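Local atomic coordinates of vacuolar protein sorting-associated protein 54 (PDB entry 3N1E), a protein that probably acts, as a subunit of the Golgi-associated retrograde protein (GARP) tethering complex, in retrograde transport from endosomes to the trans-Golgi network. Residues A[41-46]-A[110-115]; A[87-92]-A[134-139]; A[60-65]-A[124-129]; A[80-85]-A[130-135]. All blocks are in the same frame, centred on the assembly; numbering follows the deposited sequence.

Contact 1: residues A[41-46]-A[110-115]; sequences SKYEVK and GLVTAD
Tyr43 and Asp115 meet tip to tip in a mixed polar and apolar contact that joins the loop after helix 17-40 to the early turns of helix 107-124, about 17 Å (centre to centre) from the middle of the chain. The polar half is a hydrogen bond donated by Tyr43 OH to Asp115 OD2, 2.8 Å long. OD2 receives it on its anti lone pair, the one turned away from the other carboxylate oxygen, and the ring and carboxylate planes stand 34° apart. The oxygen has further partners: Ser51 OG also bonds to it, and water 1 donates to OD2 of Asp115 at 3.2 Å while giving its other proton to the backbone O of Lys46 at 2.8 Å. Direct and water-borne bonds therefore hold Tyr43 and Lys46 to a single carboxylate. In this bundle of long helices the loop passes beside the early turns of helix 107-124, and the Tyr43 ring reaches inward to Leu92 of helix 74-98 and Phe54 of helix 52-68. Its CG lies anti to the backbone N (chi1 174°), beside the carbonyl carbon. The apolar half is built on Val45. CG1 rests 3.6 Å from Leu111 CB and also reaches Val112 CG2, while CG2 lies 3.6 Å from Val112 CG2, the two valine side chains crossing at about a right angle. Beyond them Leu111 extends CD1 to the backbone of Lys46, 3.9 Å from its CA, at the more exposed border of the contact.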
# COMPACT_ATOMS: atom_id res chain seq x y z
N SER A 41 10.06 11.09 -4.25
CA SER A 41 10.50 12.45 -4.58
C SER A 41 11.85 12.43 -5.29
O SER A 41 12.21 13.41 -5.95
CB SER A 41 10.61 13.32 -3.32
OG SER A 41 9.35 13.56 -2.74
N LYS A 42 12.59 11.33 -5.11
CA LYS A 42 13.93 11.13 -5.70
C LYS A 42 13.93 10.10 -6.85
O LYS A 42 14.97 9.74 -7.38
CB LYS A 42 14.93 10.66 -4.63
CG LYS A 42 15.31 11.69 -3.56
CD LYS A 42 16.27 11.08 -2.55
CE LYS A 42 16.92 12.14 -1.65
NZ LYS A 42 17.77 11.53 -0.57
N TYR A 43 12.76 9.60 -7.21
CA TYR A 43 12.69 8.50 -8.18
C TYR A 43 13.06 8.99 -9.57
O TYR A 43 12.55 10.01 -10.02
CB TYR A 43 11.27 7.96 -8.17
CG TYR A 43 10.92 6.90 -9.20
CD1 TYR A 43 11.67 5.74 -9.33
CD2 TYR A 43 9.81 7.06 -10.01
CE1 TYR A 43 11.31 4.75 -10.27
CE2 TYR A 43 9.44 6.09 -10.96
CZ TYR A 43 10.21 4.94 -11.07
OH TYR A 43 9.83 3.98 -11.99
N GLU A 44 13.96 8.27 -10.24
CA GLU A 44 14.24 8.57 -11.64
C GLU A 44 13.90 7.34 -12.47
O GLU A 44 14.14 6.21 -12.04
CB GLU A 44 15.68 9.03 -11.85
CG GLU A 44 15.99 10.39 -11.18
CD GLU A 44 15.16 11.56 -11.71
OE1 GLU A 44 15.17 11.85 -12.93
OE2 GLU A 44 14.50 12.22 -10.87
N VAL A 45 13.33 7.58 -13.64
CA VAL A 45 12.88 6.47 -14.47
C VAL A 45 14.05 5.98 -15.34
O VAL A 45 14.48 6.68 -16.25
CB VAL A 45 11.67 6.90 -15.31
CG1 VAL A 45 11.15 5.72 -16.20
CG2 VAL A 45 10.55 7.37 -14.38
N LYS A 46 14.55 4.79 -15.02
CA LYS A 46 15.62 4.14 -15.80
C LYS A 46 15.67 2.65 -15.50
O LYS A 46 15.16 2.18 -14.46
CB LYS A 46 16.96 4.80 -15.50
CG LYS A 46 17.36 4.64 -14.05
CD LYS A 46 18.71 5.29 -13.77
CE LYS A 46 19.33 4.74 -12.49
NZ LYS A 46 18.93 5.50 -11.27
N GLY A 110 7.07 2.85 -20.63
CA GLY A 110 7.27 1.39 -20.53
C GLY A 110 8.03 1.02 -19.27
O GLY A 110 7.71 0.05 -18.59
N LEU A 111 9.01 1.84 -18.91
CA LEU A 111 9.80 1.53 -17.72
C LEU A 111 8.99 1.69 -16.46
O LEU A 111 9.09 0.89 -15.54
CB LEU A 111 11.04 2.43 -17.65
CG LEU A 111 12.18 2.07 -18.60
CD1 LEU A 111 13.17 3.25 -18.71
CD2 LEU A 111 12.94 0.80 -18.15
N VAL A 112 8.16 2.73 -16.42
CA VAL A 112 7.30 2.90 -15.26
C VAL A 112 6.29 1.74 -15.18
O VAL A 112 6.09 1.18 -14.12
CB VAL A 112 6.60 4.25 -15.30
CG1 VAL A 112 5.63 4.37 -14.13
CG2 VAL A 112 7.64 5.37 -15.26
N THR A 113 5.69 1.39 -16.32
CA THR A 113 4.75 0.24 -16.37
C THR A 113 5.41 -1.02 -15.79
O THR A 113 4.78 -1.77 -15.04
CB THR A 113 4.24 0.03 -17.78
OG1 THR A 113 3.50 1.22 -18.14
CG2 THR A 113 3.30 -1.21 -17.86
N ALA A 114 6.68 -1.21 -16.14
CA ALA A 114 7.45 -2.36 -15.66
C ALA A 114 7.69 -2.31 -14.13
O ALA A 114 7.53 -3.30 -13.40
CB ALA A 114 8.80 -2.42 -16.41
N ASP A 115 8.10 -1.14 -13.65
CA ASP A 115 8.36 -0.96 -12.21
C ASP A 115 7.04 -1.17 -11.44
O ASP A 115 7.01 -1.83 -10.41
CB ASP A 115 8.97 0.44 -11.98
CG ASP A 115 10.33 0.41 -11.27
OD1 ASP A 115 10.84 -0.66 -10.88
OD2 ASP A 115 10.89 1.53 -11.10
O HOH W 1 12.55 2.79 -13.54

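Contact 2: residues A[87-92]-A[134-139]; sequences SYKLHL and LNMAEI
Lys89 NZ is gripped by three oxygens of the segment 134-139: OE1 of Glu138 and the carbonyl O atoms of Leu134 and Asn135. The bond from Lys89 NZ to Glu138 OE1, 2.7 Å, is a salt bridge, made on the anti side of the carboxylate and somewhat out of its plane. The two carbonyls are met differently. Leu134 O, 2.9 Å from Lys89 NZ, accepts with a C=O...N angle of 146° and a moderate tilt from its plane. Asn135 O lies 3.2 Å from Lys89 NZ and has the ammonium well above the carbonyl plane, 54° out of it. On the opposite face of that plane the N-H of Glu138 bonds to the same oxygen, as the 3-10 segment beginning at Met136 sets in. The ammonium thus lies over the start of this segment, at the far end of the loop that leaves helix 107-124. A bend at chi3 (-63°) places CE for this reach, and Glu138 comes to it with an extended chain, the two side chains crossing at about a right angle. Nearer the helix the contact turns apolar. Ile139 CG2 sits 3.9 Å from Lys89 CG, and Ile139 CD1 lies 3.9 Å from Leu92 CD2. Met136, with its sulfur near the methylenes of Lys89, also belongs here, but it has a second conformer and the approach of its methyl to Tyr88 is doubtful. With one carboxylate and two carbonyl oxygens around it, NZ is probably held firmly in its charged form, and the backbone turn at 134-138 is tied through that charge to helix 74-98.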
# COMPACT_ATOMS: atom_id res chain seq x y z
N SER A 87 -1.79 6.00 -0.87
CA SER A 87 -0.67 6.89 -0.61
C SER A 87 0.46 6.71 -1.63
O SER A 87 0.99 7.69 -2.14
CB SER A 87 -0.11 6.63 0.81
OG SER A 87 1.10 7.35 1.00
N TYR A 88 0.82 5.46 -1.91
CA TYR A 88 1.81 5.17 -2.92
C TYR A 88 1.45 5.83 -4.27
O TYR A 88 2.28 6.51 -4.89
CB TYR A 88 1.96 3.65 -3.05
CG TYR A 88 2.75 3.22 -4.26
CD1 TYR A 88 2.09 2.78 -5.40
CD2 TYR A 88 4.14 3.26 -4.26
CE1 TYR A 88 2.83 2.38 -6.54
CE2 TYR A 88 4.87 2.84 -5.36
CZ TYR A 88 4.21 2.42 -6.49
OH TYR A 88 4.94 2.01 -7.58
N LYS A 89 0.21 5.64 -4.71
CA LYS A 89 -0.24 6.17 -5.99
C LYS A 89 -0.18 7.69 -5.99
O LYS A 89 0.19 8.27 -7.00
CB LYS A 89 -1.66 5.71 -6.33
CG LYS A 89 -1.71 4.22 -6.69
CD LYS A 89 -3.07 3.80 -7.24
CE LYS A 89 -4.16 3.98 -6.22
NZ LYS A 89 -5.47 3.66 -6.89
N LEU A 90 -0.53 8.32 -4.87
CA LEU A 90 -0.53 9.80 -4.84
C LEU A 90 0.89 10.31 -5.04
O LEU A 90 1.13 11.25 -5.83
CB LEU A 90 -1.18 10.32 -3.53
CG LEU A 90 -1.17 11.83 -3.27
CD1 LEU A 90 -2.42 12.23 -2.45
CD2 LEU A 90 0.11 12.23 -2.55
N HIS A 91 1.86 9.71 -4.33
CA HIS A 91 3.23 10.15 -4.43
C HIS A 91 3.87 9.80 -5.77
O HIS A 91 4.66 10.59 -6.30
CB HIS A 91 4.04 9.63 -3.25
CG HIS A 91 3.63 10.25 -1.95
ND1 HIS A 91 3.87 11.57 -1.66
CD2 HIS A 91 2.97 9.73 -0.88
CE1 HIS A 91 3.37 11.85 -0.47
NE2 HIS A 91 2.83 10.75 0.03
N LEU A 92 3.49 8.64 -6.32
CA LEU A 92 4.02 8.24 -7.63
C LEU A 92 3.45 9.17 -8.71
O LEU A 92 4.20 9.64 -9.57
CB LEU A 92 3.70 6.77 -7.95
CG LEU A 92 4.15 6.28 -9.34
CD1 LEU A 92 5.65 6.50 -9.62
CD2 LEU A 92 3.87 4.79 -9.42
N LEU A 134 -6.38 -2.51 -7.08
CA LEU A 134 -5.39 -1.45 -6.86
C LEU A 134 -5.58 -0.23 -7.73
O LEU A 134 -5.05 0.85 -7.41
CB LEU A 134 -3.98 -2.03 -7.08
CG LEU A 134 -3.62 -3.21 -6.17
CD1 LEU A 134 -2.20 -3.69 -6.58
CD2 LEU A 134 -3.68 -2.83 -4.67
N ASN A 135 -6.30 -0.40 -8.84
CA ASN A 135 -6.57 0.69 -9.81
C ASN A 135 -5.32 1.48 -10.12
O ASN A 135 -5.27 2.70 -9.91
CB ASN A 135 -7.66 1.62 -9.27
CG ASN A 135 -8.13 2.68 -10.29
OD1 ASN A 135 -8.76 3.66 -9.90
ND2 ASN A 135 -7.79 2.50 -11.57
N MET A 136 -4.29 0.78 -10.59
CA MET A 136 -3.02 1.44 -10.82
C MET A 136 -3.06 2.44 -11.98
O MET A 136 -2.24 3.36 -12.03
CB MET A 136 -1.93 0.41 -11.01
CG MET A 136 -0.86 0.55 -9.99
SD MET A 136 -1.33 0.35 -8.24
CE MET A 136 0.09 1.23 -7.67
N ALA A 137 -4.02 2.26 -12.89
CA ALA A 137 -4.19 3.18 -14.04
C ALA A 137 -4.42 4.64 -13.60
O ALA A 137 -4.13 5.57 -14.37
CB ALA A 137 -5.33 2.72 -14.94
N GLU A 138 -4.91 4.84 -12.38
CA GLU A 138 -5.06 6.17 -11.76
C GLU A 138 -3.79 7.03 -11.79
O GLU A 138 -3.86 8.25 -11.82
CB GLU A 138 -5.59 6.00 -10.33
CG GLU A 138 -5.54 7.23 -9.44
CD GLU A 138 -6.38 7.10 -8.18
OE1 GLU A 138 -6.55 5.97 -7.68
OE2 GLU A 138 -6.88 8.15 -7.71
N ILE A 139 -2.61 6.41 -11.77
CA ILE A 139 -1.36 7.19 -11.72
C ILE A 139 -1.10 8.03 -12.97
O ILE A 139 -0.23 8.91 -12.94
CB ILE A 139 -0.12 6.30 -11.46
CG1 ILE A 139 0.21 5.42 -12.68
CG2 ILE A 139 -0.30 5.52 -10.13
CD1 ILE A 139 1.44 4.51 -12.46

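Contact 3: residues A[60-65]-A[124-129]; sequences QMTKMH and QALKGL
His65 crosses from helix 52-68 to the turn at Leu126-Leu129, and each part of its side chain has a partner there. At the root, CB lies 4.0 Å from Leu126 CD1. CG is placed anti to the backbone N (chi1 -178°), and the side chain slides past Leu126 in the opposite direction. Leu126 CB covers one face of the ring in a CH-pi contact, 3.8 Å from the ring centroid and 12° off the normal, while Leu126 CD2 approaches ND1. The CD2 corner comes obliquely near Leu129 CD1, and CE1 has Lys127 CB at 4.0 Å. The tip atom NE2 donates to the carbonyl O of Lys127, 2.9 Å away; the N-H...O angle is 152°, and the bond runs in the ring plane onto a carbonyl lone pair. That carbonyl belongs to the central peptide of a type II beta turn, in which Gly128 takes the positive phi that suits glycine. Phe69 also meets the imidazole, and Leu129 packs on Phe81 of helix 74-98. The geometry is consistent with a proton on NE2; the bond fixes the ring's rotation and ties the turn after helix 107-124 to helix 52-68.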
# COMPACT_ATOMS: atom_id res chain seq x y z
N GLN A 60 9.75 -2.85 2.22
CA GLN A 60 9.07 -2.33 3.43
C GLN A 60 7.61 -2.73 3.52
O GLN A 60 7.11 -3.00 4.61
CB GLN A 60 9.27 -0.82 3.63
CG GLN A 60 10.73 -0.41 3.69
CD GLN A 60 11.56 -1.23 4.66
OE1 GLN A 60 11.17 -1.45 5.80
NE2 GLN A 60 12.68 -1.75 4.18
N MET A 61 6.93 -2.83 2.37
CA MET A 61 5.55 -3.31 2.30
C MET A 61 5.48 -4.76 2.78
O MET A 61 4.58 -5.15 3.51
CB MET A 61 5.04 -3.20 0.85
CG MET A 61 4.87 -1.77 0.35
SD MET A 61 3.33 -1.10 0.94
CE MET A 61 3.43 -1.67 2.63
N THR A 62 6.46 -5.55 2.35
CA THR A 62 6.58 -6.95 2.75
C THR A 62 6.81 -7.06 4.25
O THR A 62 6.18 -7.86 4.93
CB THR A 62 7.76 -7.61 1.99
OG1 THR A 62 7.41 -7.71 0.61
CG2 THR A 62 8.10 -8.99 2.55
N LYS A 63 7.73 -6.24 4.76
CA LYS A 63 8.07 -6.30 6.18
C LYS A 63 6.87 -5.86 7.01
O LYS A 63 6.62 -6.41 8.09
CB LYS A 63 9.29 -5.44 6.50
CG LYS A 63 10.61 -6.01 6.04
CD LYS A 63 11.10 -7.15 6.92
CE LYS A 63 12.52 -7.55 6.51
NZ LYS A 63 12.73 -9.03 6.62
N MET A 64 6.13 -4.87 6.51
CA MET A 64 4.94 -4.38 7.20
C MET A 64 3.90 -5.50 7.29
O MET A 64 3.31 -5.73 8.35
CB MET A 64 4.32 -3.19 6.48
CG MET A 64 3.13 -2.65 7.24
SD MET A 64 2.36 -1.31 6.38
CE MET A 64 1.23 -2.12 5.28
N HIS A 65 3.73 -6.23 6.19
CA HIS A 65 2.75 -7.30 6.14
C HIS A 65 3.14 -8.39 7.14
O HIS A 65 2.28 -8.90 7.88
CB HIS A 65 2.69 -7.87 4.72
CG HIS A 65 1.67 -8.96 4.54
ND1 HIS A 65 1.96 -10.29 4.76
CD2 HIS A 65 0.37 -8.91 4.16
CE1 HIS A 65 0.89 -11.02 4.52
NE2 HIS A 65 -0.09 -10.21 4.16
N GLN A 124 0.28 -8.28 -4.47
CA GLN A 124 -0.78 -9.27 -4.65
C GLN A 124 -0.34 -10.67 -4.25
O GLN A 124 -1.18 -11.54 -3.98
CB GLN A 124 -1.38 -9.18 -6.06
CG GLN A 124 -2.21 -7.88 -6.18
CD GLN A 124 -2.81 -7.62 -7.55
OE1 GLN A 124 -2.31 -8.09 -8.58
NE2 GLN A 124 -3.89 -6.84 -7.57
N ALA A 125 0.98 -10.87 -4.16
CA ALA A 125 1.53 -12.16 -3.70
C ALA A 125 1.57 -12.31 -2.18
O ALA A 125 1.84 -13.41 -1.66
CB ALA A 125 2.89 -12.35 -4.28
N LEU A 126 1.29 -11.24 -1.45
CA LEU A 126 1.18 -11.31 0.01
C LEU A 126 -0.13 -11.97 0.46
O LEU A 126 -1.18 -11.73 -0.14
CB LEU A 126 1.32 -9.90 0.61
CG LEU A 126 2.69 -9.26 0.38
CD1 LEU A 126 2.64 -7.78 0.75
CD2 LEU A 126 3.81 -10.01 1.16
N LYS A 127 -0.06 -12.80 1.51
CA LYS A 127 -1.26 -13.55 1.96
C LYS A 127 -2.43 -12.63 2.22
O LYS A 127 -2.31 -11.66 2.98
CB LYS A 127 -0.97 -14.32 3.25
CG LYS A 127 -0.06 -15.49 3.09
CD LYS A 127 -0.01 -16.25 4.42
CE LYS A 127 1.42 -16.59 4.83
NZ LYS A 127 1.44 -17.52 6.00
N GLY A 128 -3.57 -12.96 1.62
CA GLY A 128 -4.81 -12.20 1.77
C GLY A 128 -5.03 -11.06 0.78
O GLY A 128 -6.12 -10.47 0.75
N LEU A 129 -4.01 -10.74 -0.02
CA LEU A 129 -4.09 -9.54 -0.87
C LEU A 129 -4.30 -9.79 -2.37
O LEU A 129 -4.27 -8.86 -3.18
CB LEU A 129 -2.86 -8.64 -0.65
CG LEU A 129 -2.52 -8.25 0.80
CD1 LEU A 129 -1.40 -7.23 0.75
CD2 LEU A 129 -3.73 -7.68 1.55

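Contact 4: residues A[80-85]-A[130-135]; sequences LFLRIN and KDLDLN
Leu132 packs against Phe81 and Leu82 where the C-terminal tail, having left helix 107-124, runs obliquely past helix 74-98. The C-terminal domain of Vps54 is an all-helical bundle, and here a stretch without regular structure, extended at Leu132 and Asp133, covers the surface of a helix in place of another helix. The tight part is apolar. Leu132 CD2 sits 3.9 Å from Phe81 CB, and Leu132 CG lies 3.8 Å from Leu82 CD2, the two leucine side chains crossing obliquely. The chi1 of Leu132 (-103°) departs from a staggered value and puts CG against Leu82. Only the base of Phe81 takes part, since its ring turns off into the bundle and packs on Met61 and Met64 of helix 52-68. Leu132 also touches Leu123 of helix 107-124, so it contacts two helices. Next along the tail, Leu134 crosses Asn85 at about a right angle. Its CG lies anti to the carbonyl carbon (chi1 -59°), and its CD2 reaches Asn85 CG at 3.8 Å. Leu134 also packs on Leu123 and Thr120, so the buried side of the tail presents alternate residues, 132 and 134, to the helices. The loose side is that of Asp133, the residue between them. It is exposed, and its side chain comes nearest with Asp133 CB, 5.5 Å from Leu82 CD2. What Asp133 gives to the contact is backbone: its carbonyl O lies 3.8 Å from Leu82 CD2, a methyl at the partly exposed edge.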
# COMPACT_ATOMS: atom_id res chain seq x y z
N LEU A 80 -6.05 -1.86 5.20
CA LEU A 80 -4.81 -1.16 5.46
C LEU A 80 -4.01 -1.04 4.17
O LEU A 80 -3.52 0.05 3.85
CB LEU A 80 -3.98 -1.90 6.51
CG LEU A 80 -2.56 -1.44 6.73
CD1 LEU A 80 -2.49 -0.01 7.26
CD2 LEU A 80 -1.82 -2.42 7.68
N PHE A 81 -3.90 -2.14 3.44
CA PHE A 81 -3.13 -2.12 2.20
C PHE A 81 -3.77 -1.29 1.12
O PHE A 81 -3.04 -0.70 0.32
CB PHE A 81 -2.74 -3.54 1.73
CG PHE A 81 -1.45 -4.00 2.35
CD1 PHE A 81 -0.22 -3.79 1.70
CD2 PHE A 81 -1.46 -4.57 3.62
CE1 PHE A 81 0.99 -4.19 2.31
CE2 PHE A 81 -0.27 -4.96 4.23
CZ PHE A 81 0.96 -4.77 3.57
N LEU A 82 -5.10 -1.19 1.10
CA LEU A 82 -5.74 -0.25 0.17
C LEU A 82 -5.38 1.21 0.47
O LEU A 82 -5.15 1.97 -0.45
CB LEU A 82 -7.26 -0.44 0.12
CG LEU A 82 -7.64 -1.76 -0.53
CD1 LEU A 82 -9.12 -1.99 -0.22
CD2 LEU A 82 -7.41 -1.76 -2.08
N ARG A 83 -5.28 1.56 1.76
CA ARG A 83 -4.85 2.91 2.16
C ARG A 83 -3.39 3.18 1.84
O ARG A 83 -3.02 4.28 1.40
CB ARG A 83 -5.12 3.17 3.66
CG ARG A 83 -6.58 3.05 4.02
CD ARG A 83 -6.93 3.56 5.43
NE ARG A 83 -8.34 4.01 5.38
CZ ARG A 83 -9.08 4.39 6.42
NH1 ARG A 83 -8.58 4.39 7.65
NH2 ARG A 83 -10.34 4.76 6.22
N ILE A 84 -2.54 2.21 2.12
CA ILE A 84 -1.12 2.30 1.79
C ILE A 84 -0.99 2.47 0.27
O ILE A 84 -0.27 3.35 -0.20
CB ILE A 84 -0.35 1.01 2.21
CG1 ILE A 84 -0.31 0.81 3.73
CG2 ILE A 84 1.07 1.02 1.63
CD1 ILE A 84 -0.03 1.99 4.55
N ASN A 85 -1.71 1.65 -0.49
CA ASN A 85 -1.69 1.78 -1.96
C ASN A 85 -2.13 3.16 -2.44
O ASN A 85 -1.57 3.70 -3.39
CB ASN A 85 -2.55 0.68 -2.61
CG ASN A 85 -2.51 0.70 -4.11
OD1 ASN A 85 -3.53 0.93 -4.79
ND2 ASN A 85 -1.36 0.49 -4.64
N LYS A 130 -4.51 -11.05 -2.75
CA LYS A 130 -4.49 -11.39 -4.16
C LYS A 130 -5.52 -10.62 -5.01
O LYS A 130 -5.23 -10.21 -6.17
CB LYS A 130 -4.64 -12.91 -4.32
CG LYS A 130 -4.92 -13.40 -5.74
CD LYS A 130 -4.98 -14.93 -5.74
CE LYS A 130 -5.67 -15.49 -4.49
NZ LYS A 130 -7.16 -15.32 -4.51
N ASP A 131 -6.71 -10.42 -4.45
CA ASP A 131 -7.79 -9.80 -5.21
C ASP A 131 -8.05 -8.33 -4.87
O ASP A 131 -9.09 -7.79 -5.22
CB ASP A 131 -9.09 -10.61 -5.11
CG ASP A 131 -8.94 -12.01 -5.64
OD1 ASP A 131 -8.40 -12.18 -6.75
OD2 ASP A 131 -9.36 -12.95 -4.94
N LEU A 132 -7.09 -7.67 -4.22
CA LEU A 132 -7.19 -6.22 -4.05
C LEU A 132 -7.27 -5.50 -5.39
O LEU A 132 -6.53 -5.82 -6.33
CB LEU A 132 -6.00 -5.69 -3.26
CG LEU A 132 -6.24 -5.33 -1.79
CD1 LEU A 132 -6.66 -6.53 -0.99
CD2 LEU A 132 -4.98 -4.67 -1.21
N ASP A 133 -8.20 -4.57 -5.47
CA ASP A 133 -8.42 -3.74 -6.66
C ASP A 133 -7.56 -2.48 -6.48
O ASP A 133 -7.94 -1.53 -5.80
CB ASP A 133 -9.89 -3.35 -6.73
CG ASP A 133 -10.22 -2.47 -7.91
OD1 ASP A 133 -9.30 -2.11 -8.70
OD2 ASP A 133 -11.43 -2.14 -8.04
N LEU A 134 -6.38 -2.51 -7.08
CA LEU A 134 -5.39 -1.45 -6.86
C LEU A 134 -5.58 -0.23 -7.73
O LEU A 134 -5.05 0.85 -7.41
CB LEU A 134 -3.98 -2.03 -7.08
CG LEU A 134 -3.62 -3.21 -6.17
CD1 LEU A 134 -2.20 -3.69 -6.58
CD2 LEU A 134 -3.68 -2.83 -4.67
N ASN A 135 -6.30 -0.40 -8.84
CA ASN A 135 -6.57 0.69 -9.81
C ASN A 135 -5.32 1.48 -10.12
O ASN A 135 -5.27 2.70 -9.91
CB ASN A 135 -7.66 1.62 -9.27
CG ASN A 135 -8.13 2.68 -10.29
OD1 ASN A 135 -8.76 3.66 -9.90
ND2 ASN A 135 -7.79 2.50 -11.57

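Overall arrangement
Contacts 2 and 4 share Leu134 and Asn135 and lay one continuous tail along helix 74-98; contact 3 fixes the turn that starts this tail to helix 52-68. Contact 4 lies closest to the chain's centre, about 6 Å centre to centre, and is the buried one, mainly leucine packing; the other three are partly buried. Contacts 2 and 3, each about 9 Å from that centre, combine apolar contacts with bonds to backbone carbonyls, given by an ammonium and an imidazole respectively, and contact 2 adds a salt bridge. Contact 1 is the most peripheral, joins a different loop to helix 107-124 and uses a water; it nevertheless touches contact 2 through Tyr43 CE2 and Leu92 CD1, 4.0 Å apart.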